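Local structure of YfdX protein (Salmonella enterica I, 6A02) at residues T59-Y64 against H77-N82. The protein is of uncertain molecular function but has been linked to antibiotic stress and virulence in Salmonella Typhi. Numbering follows the deposited sequence.
Sequences TDWNLY and HYIRIN
Tyr-64 meets Ile-79 and Arg-80 where a 3-10 turn, residues 61-64, ends against a beta strand, and the pair illustrates how a turn's last carbonyl can join the edge of a sheet. Strand 77-89 is an outermost strand of the chain's three-stranded antiparallel sheet, and its inner neighbour is strand 125-135.

Polar contacts converge on one oxygen. Arg-80 N donates to Tyr-64 O at 2.9 Å in a nearly straight bond (162° at the hydrogen), while Ile-79 CA adds a CA-H...O contact to the same oxygen at 3.2 Å. The Arg-80 side chain bends at chi3 (-67°), which turns NE back. Tyr-64 O stands 3.5 Å above the guanidinium plane of Arg-80, over its centre. This cationic group would be expected to increase the carbonyl's polarisation. Arg-80 NE donates to Lys-16 O, and NH1 makes a weak hydrogen bond to Val-65 O.

Apolar packing fills in beside these bonds. Tyr-64 CB sits 3.8 Å from Ile-79 CB, with the phenol ring leading away from the strand. Ile-79 CD1 reaches the six-membered ring of Trp-61 obliquely, coming within 3.9 Å of CZ3, and Ala-21 of helix 19-36 also touches Ile-79.

Within the turn's own loop, Asn-62 ND2 donates a hydrogen bond to Asp-60 OD1 at 2.9 Å, and Trp-61 NE1 hydrogen-bonds Asp-56 O. Thr-59 CG2 lies over the indole face of Trp-61, 3.5 Å above the plane, over its centre.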
loop_
_atom_site.group_PDB
_atom_site.type_symbol
_atom_site.label_atom_id
_atom_site.label_comp_id
_atom_site.label_asym_id
_atom_site.label_seq_id
_atom_site.Cartn_x
_atom_site.Cartn_y
_atom_site.Cartn_z
ATOM N N THR A 59 6.350 4.473 30.523
ATOM C CA THR A 59 6.200 3.323 29.654
ATOM C C THR A 59 7.482 2.502 29.648
ATOM O O THR A 59 8.587 3.044 29.554
ATOM C CB THR A 59 5.877 3.795 28.236
ATOM O OG1 THR A 59 4.617 4.475 28.256
ATOM C CG2 THR A 59 5.798 2.607 27.270
ATOM N N ASP A 60 7.326 1.187 29.755
ATOM C CA ASP A 60 8.444 0.254 29.660
ATOM C C ASP A 60 8.563 -0.150 28.196
ATOM O O ASP A 60 7.904 -1.080 27.728
ATOM C CB ASP A 60 8.192 -0.948 30.558
ATOM C CG ASP A 60 9.293 -1.982 30.478
ATOM O OD1 ASP A 60 10.297 -1.768 29.765
ATOM O OD2 ASP A 60 9.143 -3.034 31.125
ATOM N N TRP A 61 9.436 0.551 27.474
ATOM C CA TRP A 61 9.537 0.342 26.033
ATOM C C TRP A 61 10.089 -1.030 25.668
ATOM O O TRP A 61 9.845 -1.505 24.553
ATOM C CB TRP A 61 10.327 1.493 25.401
ATOM C CG TRP A 61 9.565 2.771 25.524
ATOM C CD1 TRP A 61 9.767 3.775 26.431
ATOM C CD2 TRP A 61 8.429 3.160 24.746
ATOM N NE1 TRP A 61 8.832 4.769 26.258
ATOM C CE2 TRP A 61 8.002 4.418 25.222
ATOM C CE3 TRP A 61 7.736 2.569 23.681
ATOM C CZ2 TRP A 61 6.910 5.092 24.673
ATOM C CZ3 TRP A 61 6.651 3.243 23.138
ATOM C CH2 TRP A 61 6.253 4.487 23.629
ATOM N N ASN A 62 10.801 -1.694 26.585
ATOM C CA ASN A 62 11.283 -3.045 26.319
ATOM C C ASN A 62 10.146 -3.998 25.977
ATOM O O ASN A 62 10.356 -4.969 25.239
ATOM C CB ASN A 62 12.018 -3.607 27.545
ATOM C CG ASN A 62 13.214 -2.777 27.956
ATOM O OD1 ASN A 62 14.239 -2.767 27.273
ATOM N ND2 ASN A 62 13.100 -2.092 29.090
ATOM N N LEU A 63 8.946 -3.743 26.504
ATOM C CA LEU A 63 7.827 -4.663 26.310
ATOM C C LEU A 63 7.426 -4.797 24.847
ATOM O O LEU A 63 6.826 -5.813 24.470
ATOM C CB LEU A 63 6.610 -4.188 27.104
ATOM C CG LEU A 63 6.794 -4.120 28.624
ATOM C CD1 LEU A 63 5.522 -3.615 29.279
ATOM C CD2 LEU A 63 7.171 -5.489 29.147
ATOM N N TYR A 64 7.743 -3.806 24.014
ATOM C CA TYR A 64 7.247 -3.758 22.643
ATOM C C TYR A 64 8.303 -4.118 21.613
ATOM O O TYR A 64 8.001 -4.138 20.416
ATOM C CB TYR A 64 6.682 -2.368 22.345
ATOM C CG TYR A 64 5.802 -1.853 23.450
ATOM C CD1 TYR A 64 4.532 -2.373 23.651
ATOM C CD2 TYR A 64 6.248 -0.856 24.307
ATOM C CE1 TYR A 64 3.725 -1.902 24.682
ATOM C CE2 TYR A 64 5.453 -0.377 25.331
ATOM C CZ TYR A 64 4.198 -0.903 25.513
ATOM O OH TYR A 64 3.404 -0.428 26.534
ATOM N N HIS A 77 16.101 -0.216 18.142
ATOM C CA HIS A 77 15.298 -1.426 18.080
ATOM C C HIS A 77 13.966 -1.093 17.437
ATOM O O HIS A 77 13.441 0.014 17.598
ATOM C CB HIS A 77 15.045 -1.988 19.483
ATOM C CG HIS A 77 16.298 -2.373 20.205
ATOM N ND1 HIS A 77 16.853 -3.630 20.106
ATOM C CD2 HIS A 77 17.116 -1.661 21.014
ATOM C CE1 HIS A 77 17.955 -3.680 20.835
ATOM N NE2 HIS A 77 18.136 -2.498 21.397
ATOM N N TYR A 78 13.415 -2.071 16.731
ATOM C CA TYR A 78 12.045 -1.970 16.252
ATOM C C TYR A 78 11.068 -2.326 17.362
ATOM O O TYR A 78 11.287 -3.285 18.114
ATOM C CB TYR A 78 11.834 -2.955 15.107
ATOM C CG TYR A 78 12.306 -2.453 13.773
ATOM C CD1 TYR A 78 11.574 -1.492 13.081
ATOM C CD2 TYR A 78 13.460 -2.964 13.180
ATOM C CE1 TYR A 78 11.989 -1.021 11.849
ATOM C CE2 TYR A 78 13.884 -2.512 11.928
ATOM C CZ TYR A 78 13.145 -1.533 11.277
ATOM O OH TYR A 78 13.560 -1.071 10.044
ATOM N N ILE A 79 9.979 -1.561 17.452
ATOM C CA ILE A 79 8.868 -1.873 18.345
ATOM C C ILE A 79 7.596 -2.130 17.543
ATOM O O ILE A 79 7.382 -1.566 16.462
ATOM C CB ILE A 79 8.618 -0.791 19.421
ATOM C CG1 ILE A 79 8.288 0.558 18.772
ATOM C CG2 ILE A 79 9.803 -0.697 20.407
ATOM C CD1 ILE A 79 7.571 1.526 19.739
ATOM N N ARG A 80 6.741 -2.981 18.101
ATOM C CA ARG A 80 5.453 -3.328 17.506
ATOM C C ARG A 80 4.426 -2.236 17.775
ATOM O O ARG A 80 4.234 -1.826 18.926
ATOM C CB ARG A 80 4.934 -4.633 18.117
ATOM C CG ARG A 80 5.753 -5.864 17.755
ATOM C CD ARG A 80 5.247 -7.115 18.474
ATOM N NE ARG A 80 5.485 -6.990 19.903
ATOM C CZ ARG A 80 6.596 -7.396 20.516
ATOM N NH1 ARG A 80 7.568 -7.999 19.832
ATOM N NH2 ARG A 80 6.728 -7.202 21.826
ATOM N N ILE A 81 3.741 -1.783 16.722
ATOM C CA ILE A 81 2.688 -0.784 16.867
ATOM C C ILE A 81 1.324 -1.248 16.379
ATOM O O ILE A 81 0.323 -0.582 16.682
ATOM C CB ILE A 81 3.058 0.584 16.241
ATOM C CG1 ILE A 81 3.037 0.520 14.713
ATOM C CG2 ILE A 81 4.401 1.053 16.756
ATOM C CD1 ILE A 81 3.173 1.885 14.046
ATOM N N ASN A 82 1.240 -2.353 15.644
ATOM C CA ASN A 82 -0.057 -2.865 15.216
ATOM C C ASN A 82 0.118 -4.305 14.773
ATOM O O ASN A 82 1.206 -4.712 14.359
ATOM C CB ASN A 82 -0.654 -2.024 14.080
ATOM C CG ASN A 82 -2.100 -2.371 13.805
ATOM O OD1 ASN A 82 -2.952 -2.177 14.655
ATOM N ND2 ASN A 82 -2.378 -2.905 12.618
#